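Local atomic coordinates of trypanothione-dependent glyoxalase I (PDB entry 2C21), a protein that belongs to the glyoxalase/bleomycin resistance/dioxygenase superfamily and binds nickel in a two-chain assembly built from repeated beta-alpha-beta-beta-beta units. Residues Met131-Ala134 and Glu135-Lys139; Tyr104-Ser108 and Gly109-Phe113; Tyr52-Glu55 and Met56-Val60; Arg21-Lys24 and Phe25-Arg29. One frame throughout, in Å; residues are numbered along the deposited sequence. Where two conformers were deposited one is given.

Contact 1: residues Met131-Ala134 and Glu135-Lys139; sequences MEKA and EADMK
The amide of D137 donates to K133 O over 2.9 Å from N to O, with an N-H...O angle of 165°, and the amide of M138 reaches A134 O at the same N-to-O distance. Matching bonds from E135 to M131 and from A136 to E132 complete an unbroken run of i to i+4 links, so this part of helix 127-141 is regular alpha helix.

The side chains of K133 and D137, one turn apart, lie on the same flank of the helix. The lysine sends CG anti to its backbone N and then bends at the next torsion (chi2 48°), which carries the chain past the carboxylate. It is the methylene CE that comes close, 3.5 Å from D137 OD1; K133 NZ is 3.9 Å from that oxygen, so the salt bridge is a long one. The other carboxylate oxygen, OD2, pairs with R36 of the second subunit, and W38 of that subunit packs on both K133 and D137. On another side of the helix, M138 lays its CG 3.2 Å from A134 O, while A134 itself meets E55 of the second subunit.

Further round, K139 NZ forms a hydrogen-bonded salt bridge with E135 OE2 at 3.1 Å, using the anti lone pair of that oxygen. E132 turns instead to K128, a turn earlier.

The carboxylate of the buried D137 therefore has two cationic neighbours, K133 at a long distance through OD1 and R36 of the second subunit through OD2. This would be expected to stabilise its negative charge and makes the helix flank part of the dimer contact.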
# COMPACT_ATOMS: atom_id res chain seq x y z
N MET A 131 12.47 -10.22 -7.55
CA MET A 131 13.35 -10.37 -6.39
C MET A 131 14.82 -10.58 -6.78
O MET A 131 15.73 -10.11 -6.08
CB MET A 131 12.85 -11.51 -5.49
CG MET A 131 11.50 -11.27 -4.79
SD MET A 131 11.35 -9.67 -3.96
CE MET A 131 10.26 -8.82 -5.08
N GLU A 132 15.05 -11.30 -7.88
CA GLU A 132 16.39 -11.44 -8.42
C GLU A 132 16.96 -10.05 -8.73
O GLU A 132 18.09 -9.73 -8.34
CB GLU A 132 16.40 -12.29 -9.70
CG GLU A 132 16.12 -13.77 -9.50
CD GLU A 132 16.10 -14.56 -10.80
OE1 GLU A 132 16.49 -14.02 -11.86
OE2 GLU A 132 15.67 -15.74 -10.75
N LYS A 133 16.17 -9.24 -9.43
CA LYS A 133 16.56 -7.87 -9.79
C LYS A 133 16.77 -7.01 -8.56
O LYS A 133 17.77 -6.33 -8.45
CB LYS A 133 15.51 -7.23 -10.71
CG LYS A 133 15.85 -5.81 -11.20
CD LYS A 133 17.28 -5.74 -11.72
CE LYS A 133 17.50 -4.64 -12.76
NZ LYS A 133 18.73 -4.93 -13.56
N ALA A 134 15.83 -7.03 -7.62
CA ALA A 134 15.98 -6.28 -6.38
C ALA A 134 17.27 -6.66 -5.65
O ALA A 134 18.02 -5.79 -5.21
CB ALA A 134 14.77 -6.51 -5.48
N GLU A 135 17.54 -7.96 -5.55
CA GLU A 135 18.76 -8.41 -4.88
C GLU A 135 20.02 -7.88 -5.56
O GLU A 135 20.92 -7.35 -4.87
CB GLU A 135 18.81 -9.94 -4.82
CG GLU A 135 20.06 -10.45 -4.09
CD GLU A 135 20.30 -11.93 -4.29
OE1 GLU A 135 19.33 -12.66 -4.61
OE2 GLU A 135 21.46 -12.36 -4.13
N ALA A 136 20.10 -8.03 -6.88
CA ALA A 136 21.28 -7.57 -7.63
C ALA A 136 21.45 -6.05 -7.49
O ALA A 136 22.56 -5.56 -7.31
CB ALA A 136 21.17 -7.96 -9.09
N ASP A 137 20.35 -5.32 -7.56
CA ASP A 137 20.41 -3.86 -7.41
C ASP A 137 20.95 -3.49 -6.01
O ASP A 137 21.78 -2.60 -5.88
CB ASP A 137 19.03 -3.21 -7.64
CG ASP A 137 18.61 -3.17 -9.12
OD1 ASP A 137 19.43 -3.47 -10.03
OD2 ASP A 137 17.44 -2.80 -9.38
N MET A 138 20.46 -4.16 -4.97
CA MET A 138 20.90 -3.87 -3.60
C MET A 138 22.39 -4.14 -3.43
O MET A 138 23.11 -3.36 -2.80
CB MET A 138 20.11 -4.71 -2.60
CG MET A 138 18.66 -4.28 -2.42
SD MET A 138 17.83 -5.20 -1.12
CE MET A 138 18.45 -4.40 0.34
N LYS A 139 22.87 -5.25 -3.99
CA LYS A 139 24.29 -5.58 -3.88
C LYS A 139 25.15 -4.55 -4.62
O LYS A 139 26.12 -4.03 -4.06
CB LYS A 139 24.55 -7.02 -4.36
CG LYS A 139 24.00 -8.06 -3.36
CD LYS A 139 24.28 -9.51 -3.78
CE LYS A 139 23.94 -10.47 -2.64
NZ LYS A 139 24.32 -11.89 -2.91

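Contact 2: residues Tyr104-Ser108 and Gly109-Phe113; sequences YEDES and GFMAF
With its first torsion at 64°, D106 holds CG between its own backbone N and carbonyl carbon, which turns the carboxylate across the bend onto the amides of G109, F110 and M111. G109 N donates to D106 OD1 at 2.9 Å, meeting that oxygen from above the carboxylate plane. Two weak bonds add to it, from F110 N to OD1 and from M111 N to OD2. F110 N is also claimed by S108 OG, 3.3 Å away. G109 has a positive phi of 95°, and the carbonyl of S108 would crowd any CB there.

Below the bend, D106 N meets M111 O at 3.3 Å in an almost straight bond (178°). Y104 and F113 then form an antiparallel hydrogen-bonded pair, their two bonds running 2.8 Å from F113 N to Y104 O and 3.2 Å from Y104 N to F113 O. M111 brings CG to the edge of the Y104 ring, 3.9 Å from CE2, with its sulfur obliquely placed in a Met-aromatic contact. Farther along, F113 meets H80 edge-to-face and touches E123, both nickel ligands, so the hairpin backs the metal site.

One carboxylate thus gathers three successive amides of the turn, one firmly and two weakly, and these bonds probably hold the bend in shape.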
# COMPACT_ATOMS: atom_id res chain seq x y z
N TYR A 104 -1.84 -2.48 -19.36
CA TYR A 104 -0.52 -2.77 -19.92
C TYR A 104 -0.15 -4.23 -19.70
O TYR A 104 -0.48 -4.80 -18.67
CB TYR A 104 0.53 -1.86 -19.26
CG TYR A 104 1.96 -2.16 -19.65
CD1 TYR A 104 2.47 -1.74 -20.88
CD2 TYR A 104 2.81 -2.85 -18.79
CE1 TYR A 104 3.79 -2.01 -21.24
CE2 TYR A 104 4.13 -3.14 -19.15
CZ TYR A 104 4.61 -2.71 -20.37
OH TYR A 104 5.92 -2.98 -20.71
N GLU A 105 0.55 -4.81 -20.68
CA GLU A 105 1.03 -6.18 -20.60
C GLU A 105 2.27 -6.28 -21.48
O GLU A 105 2.16 -6.08 -22.68
CB GLU A 105 -0.06 -7.13 -21.11
CG GLU A 105 0.12 -8.62 -20.75
CD GLU A 105 -0.66 -9.56 -21.68
OE1 GLU A 105 -0.37 -10.78 -21.70
OE2 GLU A 105 -1.57 -9.08 -22.40
N ASP A 106 3.44 -6.55 -20.90
CA ASP A 106 4.66 -6.67 -21.72
C ASP A 106 4.74 -8.04 -22.40
O ASP A 106 4.01 -8.96 -22.05
CB ASP A 106 5.94 -6.37 -20.91
CG ASP A 106 6.20 -7.37 -19.78
OD1 ASP A 106 5.57 -8.44 -19.74
OD2 ASP A 106 7.07 -7.06 -18.94
N GLU A 107 5.65 -8.15 -23.37
CA GLU A 107 5.85 -9.40 -24.10
C GLU A 107 6.54 -10.47 -23.25
O GLU A 107 6.35 -11.67 -23.47
CB GLU A 107 6.69 -9.16 -25.37
CG GLU A 107 5.90 -9.01 -26.68
CD GLU A 107 5.47 -7.58 -26.96
OE1 GLU A 107 4.78 -6.98 -26.11
OE2 GLU A 107 5.80 -7.07 -28.06
N SER A 108 7.36 -10.04 -22.29
CA SER A 108 8.25 -10.96 -21.57
C SER A 108 7.54 -11.78 -20.48
O SER A 108 7.96 -12.89 -20.17
CB SER A 108 9.45 -10.21 -20.97
OG SER A 108 9.11 -9.53 -19.78
N GLY A 109 6.46 -11.22 -19.91
CA GLY A 109 5.73 -11.84 -18.81
C GLY A 109 6.17 -11.34 -17.44
O GLY A 109 5.78 -11.90 -16.42
N PHE A 110 6.98 -10.28 -17.41
CA PHE A 110 7.48 -9.73 -16.16
C PHE A 110 6.44 -8.87 -15.44
O PHE A 110 6.33 -8.90 -14.20
CB PHE A 110 8.76 -8.91 -16.41
CG PHE A 110 9.21 -8.11 -15.22
CD1 PHE A 110 9.66 -8.74 -14.07
CD2 PHE A 110 9.17 -6.72 -15.23
CE1 PHE A 110 10.06 -8.01 -12.96
CE2 PHE A 110 9.58 -5.97 -14.13
CZ PHE A 110 10.03 -6.62 -12.99
N MET A 111 5.67 -8.11 -16.21
CA MET A 111 4.86 -7.02 -15.66
C MET A 111 3.57 -6.80 -16.44
O MET A 111 3.53 -6.92 -17.66
CB MET A 111 5.70 -5.74 -15.67
CG MET A 111 4.93 -4.43 -15.56
SD MET A 111 6.04 -2.99 -15.55
CE MET A 111 7.26 -3.45 -16.78
N ALA A 112 2.50 -6.48 -15.72
CA ALA A 112 1.25 -6.04 -16.34
C ALA A 112 0.55 -5.09 -15.40
O ALA A 112 0.84 -5.07 -14.20
CB ALA A 112 0.36 -7.23 -16.67
N PHE A 113 -0.34 -4.29 -15.96
CA PHE A 113 -1.20 -3.44 -15.16
C PHE A 113 -2.65 -3.75 -15.48
O PHE A 113 -3.03 -3.78 -16.65
CB PHE A 113 -0.92 -1.96 -15.43
CG PHE A 113 0.18 -1.39 -14.60
CD1 PHE A 113 1.48 -1.35 -15.08
CD2 PHE A 113 -0.08 -0.89 -13.32
CE1 PHE A 113 2.51 -0.82 -14.30
CE2 PHE A 113 0.95 -0.35 -12.53
CZ PHE A 113 2.24 -0.32 -13.03

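Contact 3: residues Tyr52-Glu55 and Met56-Val60; sequences YGPE and MSSTV
This is a tight local turn in the connection between antiparallel strands 45-51 and 60-66, and its geometry is that of a beta turn over P54, E55, M56 and S57. S57 N donates to P54 O at 3.1 Å; the bond is fairly straight at hydrogen (154°), but the donor stands 51° out of the carbonyl plane. Both central residues, E55 and M56, have helical backbone angles, which puts the turn near type I.

M56 bends at chi2 and chi3, folding its methyl CE back to 3.6 Å from P54 CB. E55 does the reverse and leaves the turn: its CG rests 3.6 Å from V60 CG2, the two side chains crossing at about a right angle, while its carboxylate forms a salt bridge with R36 of the same chain. G53 lies against S58, whose OG is 3.2 Å from G53 CA; that closeness allows no side chain on this face of G53. At the open end a water joins the two limbs, accepting from Y52 N at 2.9 Å and donating to T59 O at 2.8 Å. Y52 OH bonds to L30 O.

The outer side faces the dimer interface, with M56 meeting E135 of the second subunit. The segment is thus a beta turn within a longer loop between the last two strands of a beta-alpha-beta-beta-beta unit, as in the glyoxalase superfamily.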
# COMPACT_ATOMS: atom_id res chain seq x y z
N TYR A 52 -3.44 -11.92 1.46
CA TYR A 52 -2.97 -13.26 1.17
C TYR A 52 -2.59 -13.97 2.46
O TYR A 52 -2.18 -15.12 2.45
CB TYR A 52 -1.78 -13.17 0.21
CG TYR A 52 -2.19 -12.68 -1.17
CD1 TYR A 52 -2.99 -13.46 -1.98
CD2 TYR A 52 -1.80 -11.43 -1.64
CE1 TYR A 52 -3.37 -13.04 -3.25
CE2 TYR A 52 -2.18 -10.99 -2.91
CZ TYR A 52 -2.96 -11.79 -3.71
OH TYR A 52 -3.33 -11.38 -4.97
N GLY A 53 -2.76 -13.30 3.58
CA GLY A 53 -2.51 -13.90 4.88
C GLY A 53 -3.07 -12.99 5.93
O GLY A 53 -3.51 -11.89 5.60
N PRO A 54 -3.12 -13.45 7.18
CA PRO A 54 -3.64 -12.62 8.27
C PRO A 54 -2.80 -11.38 8.52
O PRO A 54 -1.60 -11.36 8.22
CB PRO A 54 -3.60 -13.56 9.49
CG PRO A 54 -2.72 -14.67 9.13
CD PRO A 54 -2.74 -14.80 7.64
N GLU A 55 -3.43 -10.36 9.08
CA GLU A 55 -2.72 -9.12 9.41
C GLU A 55 -1.51 -9.37 10.30
O GLU A 55 -0.57 -8.59 10.25
CB GLU A 55 -3.65 -8.12 10.06
CG GLU A 55 -4.63 -7.50 9.10
CD GLU A 55 -5.82 -6.94 9.79
OE1 GLU A 55 -5.79 -5.75 10.19
OE2 GLU A 55 -6.77 -7.72 9.99
N MET A 56 -1.51 -10.44 11.08
CA MET A 56 -0.44 -10.72 12.04
C MET A 56 0.87 -11.07 11.34
O MET A 56 1.95 -10.86 11.89
CB MET A 56 -0.84 -11.87 13.00
CG MET A 56 -2.05 -11.59 13.87
SD MET A 56 -3.63 -11.77 13.00
CE MET A 56 -3.86 -13.54 13.11
N SER A 57 0.78 -11.60 10.12
CA SER A 57 1.96 -12.03 9.36
C SER A 57 2.08 -11.43 7.95
O SER A 57 2.99 -11.78 7.21
CB SER A 57 1.95 -13.55 9.26
OG SER A 57 0.77 -13.98 8.60
N SER A 58 1.16 -10.54 7.58
CA SER A 58 1.04 -10.03 6.22
C SER A 58 0.69 -8.57 6.22
O SER A 58 0.10 -8.07 7.18
CB SER A 58 -0.09 -10.71 5.44
OG SER A 58 0.05 -12.09 5.43
N THR A 59 1.01 -7.92 5.11
CA THR A 59 0.57 -6.55 4.81
C THR A 59 -0.63 -6.69 3.88
O THR A 59 -0.59 -7.40 2.87
CB THR A 59 1.72 -5.76 4.16
OG1 THR A 59 2.84 -5.76 5.06
CG2 THR A 59 1.32 -4.32 3.85
N VAL A 60 -1.73 -6.06 4.26
CA VAL A 60 -3.01 -6.35 3.65
C VAL A 60 -3.61 -5.12 2.97
O VAL A 60 -3.00 -4.06 2.93
CB VAL A 60 -3.98 -7.00 4.68
CG1 VAL A 60 -3.34 -8.25 5.28
CG2 VAL A 60 -4.39 -6.02 5.80
O HOH W 1 -1.53 -9.85 1.97

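Contact 4: residues Arg21-Lys24 and Phe25-Arg29; sequences RSIK and FYTER
The backbone of helix 19-29 runs in i to i+4 bonds, such as Y26 N to S22 O at 3.0 Å, and widens into a pi-type turn over 25-29. In this glyoxalase-superfamily fold the helix connects strands 8-15 and 33-40 and packs on strands, with Y26 touching L50, L61 and I122.

T27 doubles the bonding at I23 O. Its first torsion of 60° places OG1 between the backbone N and carbonyl carbon, and from there the hydroxyl donates to I23 O at 2.6 Å. T27 N reaches the same oxygen at 3.0 Å, and the two donors come from opposite faces of the carbonyl plane, so one acceptor holds both. The methyl branches meet at a slant, T27 CG2 being 4.1 Å from I23 CG2.

Among the buried residues, Y26 sets its ring beside S22 O, with CD2 3.2 Å from that oxygen in an oblique approach. F25 CD2 sits above the centre of the Y26 ring, and Y26 OH is held by D116.

On the exposed side, K24 and E28 cross obliquely. The lysine chain runs extended until chi4 and there turns its ammonium back toward the glutamate. R29 adds a long salt bridge to the same carboxylate oxygen, and its NH2 pairs with D94. K24 NZ meets E28 OE1 on the syn side at 3.0 Å, 33° out of the carboxylate plane.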
# COMPACT_ATOMS: atom_id res chain seq x y z
N ARG A 21 -18.81 -5.87 -5.28
CA ARG A 21 -18.02 -6.01 -6.50
C ARG A 21 -16.50 -5.95 -6.24
O ARG A 21 -15.74 -6.62 -6.92
CB ARG A 21 -18.44 -5.01 -7.58
CG ARG A 21 -17.92 -3.66 -7.40
CD ARG A 21 -18.26 -2.76 -8.57
NE ARG A 21 -17.82 -1.42 -8.22
CZ ARG A 21 -18.08 -0.33 -8.94
NH1 ARG A 21 -18.72 -0.41 -10.10
NH2 ARG A 21 -17.63 0.83 -8.51
N SER A 22 -16.07 -5.18 -5.25
CA SER A 22 -14.63 -5.10 -4.96
C SER A 22 -14.15 -6.41 -4.35
O SER A 22 -13.10 -6.94 -4.73
CB SER A 22 -14.32 -3.93 -4.02
OG SER A 22 -14.60 -2.70 -4.66
N ILE A 23 -14.92 -6.92 -3.40
CA ILE A 23 -14.61 -8.19 -2.76
C ILE A 23 -14.55 -9.31 -3.80
O ILE A 23 -13.65 -10.14 -3.74
CB ILE A 23 -15.63 -8.53 -1.64
CG1 ILE A 23 -15.42 -7.61 -0.44
CG2 ILE A 23 -15.50 -9.99 -1.21
CD1 ILE A 23 -16.55 -7.66 0.57
N LYS A 24 -15.49 -9.32 -4.75
CA LYS A 24 -15.49 -10.33 -5.81
C LYS A 24 -14.21 -10.30 -6.63
O LYS A 24 -13.59 -11.34 -6.92
CB LYS A 24 -16.70 -10.13 -6.74
CG LYS A 24 -16.98 -11.33 -7.65
CD LYS A 24 -18.29 -11.16 -8.41
CE LYS A 24 -18.58 -12.38 -9.27
NZ LYS A 24 -17.59 -12.49 -10.37
N PHE A 25 -13.81 -9.09 -7.02
CA PHE A 25 -12.57 -8.89 -7.74
C PHE A 25 -11.33 -9.38 -6.96
O PHE A 25 -10.56 -10.20 -7.46
CB PHE A 25 -12.41 -7.41 -8.09
CG PHE A 25 -11.15 -7.10 -8.83
CD1 PHE A 25 -11.08 -7.29 -10.21
CD2 PHE A 25 -10.03 -6.66 -8.16
CE1 PHE A 25 -9.92 -7.03 -10.89
CE2 PHE A 25 -8.86 -6.39 -8.83
CZ PHE A 25 -8.80 -6.58 -10.20
N TYR A 26 -11.13 -8.89 -5.74
CA TYR A 26 -9.90 -9.19 -5.01
C TYR A 26 -9.82 -10.65 -4.57
O TYR A 26 -8.73 -11.21 -4.48
CB TYR A 26 -9.66 -8.20 -3.83
CG TYR A 26 -9.25 -6.82 -4.31
CD1 TYR A 26 -7.96 -6.60 -4.79
CD2 TYR A 26 -10.15 -5.77 -4.33
CE1 TYR A 26 -7.58 -5.33 -5.27
CE2 TYR A 26 -9.78 -4.51 -4.79
CZ TYR A 26 -8.50 -4.29 -5.26
OH TYR A 26 -8.14 -3.04 -5.73
N THR A 27 -10.96 -11.27 -4.32
CA THR A 27 -10.99 -12.70 -3.98
C THR A 27 -10.92 -13.59 -5.23
O THR A 27 -9.98 -14.36 -5.39
CB THR A 27 -12.22 -13.06 -3.10
OG1 THR A 27 -13.43 -12.74 -3.79
CG2 THR A 27 -12.17 -12.26 -1.81
N GLU A 28 -11.91 -13.47 -6.11
CA GLU A 28 -12.02 -14.38 -7.26
C GLU A 28 -10.97 -14.10 -8.34
O GLU A 28 -10.42 -15.04 -8.92
CB GLU A 28 -13.43 -14.35 -7.87
CG GLU A 28 -14.54 -14.76 -6.90
CD GLU A 28 -15.91 -14.76 -7.56
OE1 GLU A 28 -15.99 -14.44 -8.76
OE2 GLU A 28 -16.91 -15.08 -6.86
N ARG A 29 -10.69 -12.83 -8.61
CA ARG A 29 -9.70 -12.50 -9.65
C ARG A 29 -8.26 -12.52 -9.12
O ARG A 29 -7.36 -12.91 -9.84
CB ARG A 29 -10.01 -11.16 -10.34
CG ARG A 29 -11.44 -11.04 -10.91
CD ARG A 29 -11.62 -11.68 -12.31
NE ARG A 29 -11.28 -13.11 -12.35
CZ ARG A 29 -12.09 -14.12 -12.04
NH1 ARG A 29 -13.34 -13.91 -11.63
NH2 ARG A 29 -11.64 -15.36 -12.12

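In the fold
From the N terminus, contact 4 comes first, on the helix between strands 8-15 and 33-40. Contact 3 then closes the loop joining strands 45-51 and 60-66 of the same sheet, its centre about 17 Å from that of contact 4. Contact 2 closes the hairpin of strands 102-105 and 111-115 in the second sheet, and contact 1 follows on the C-terminal helix. All four are in series; none nests or crosses. Contacts 2 and 3 lie on opposite sides of the chain's centre, as do contacts 1 and 4. Contacts 1 and 3 both reach the second subunit, so the C-terminal helix and the 52-60 loop both take part in the dimer interface.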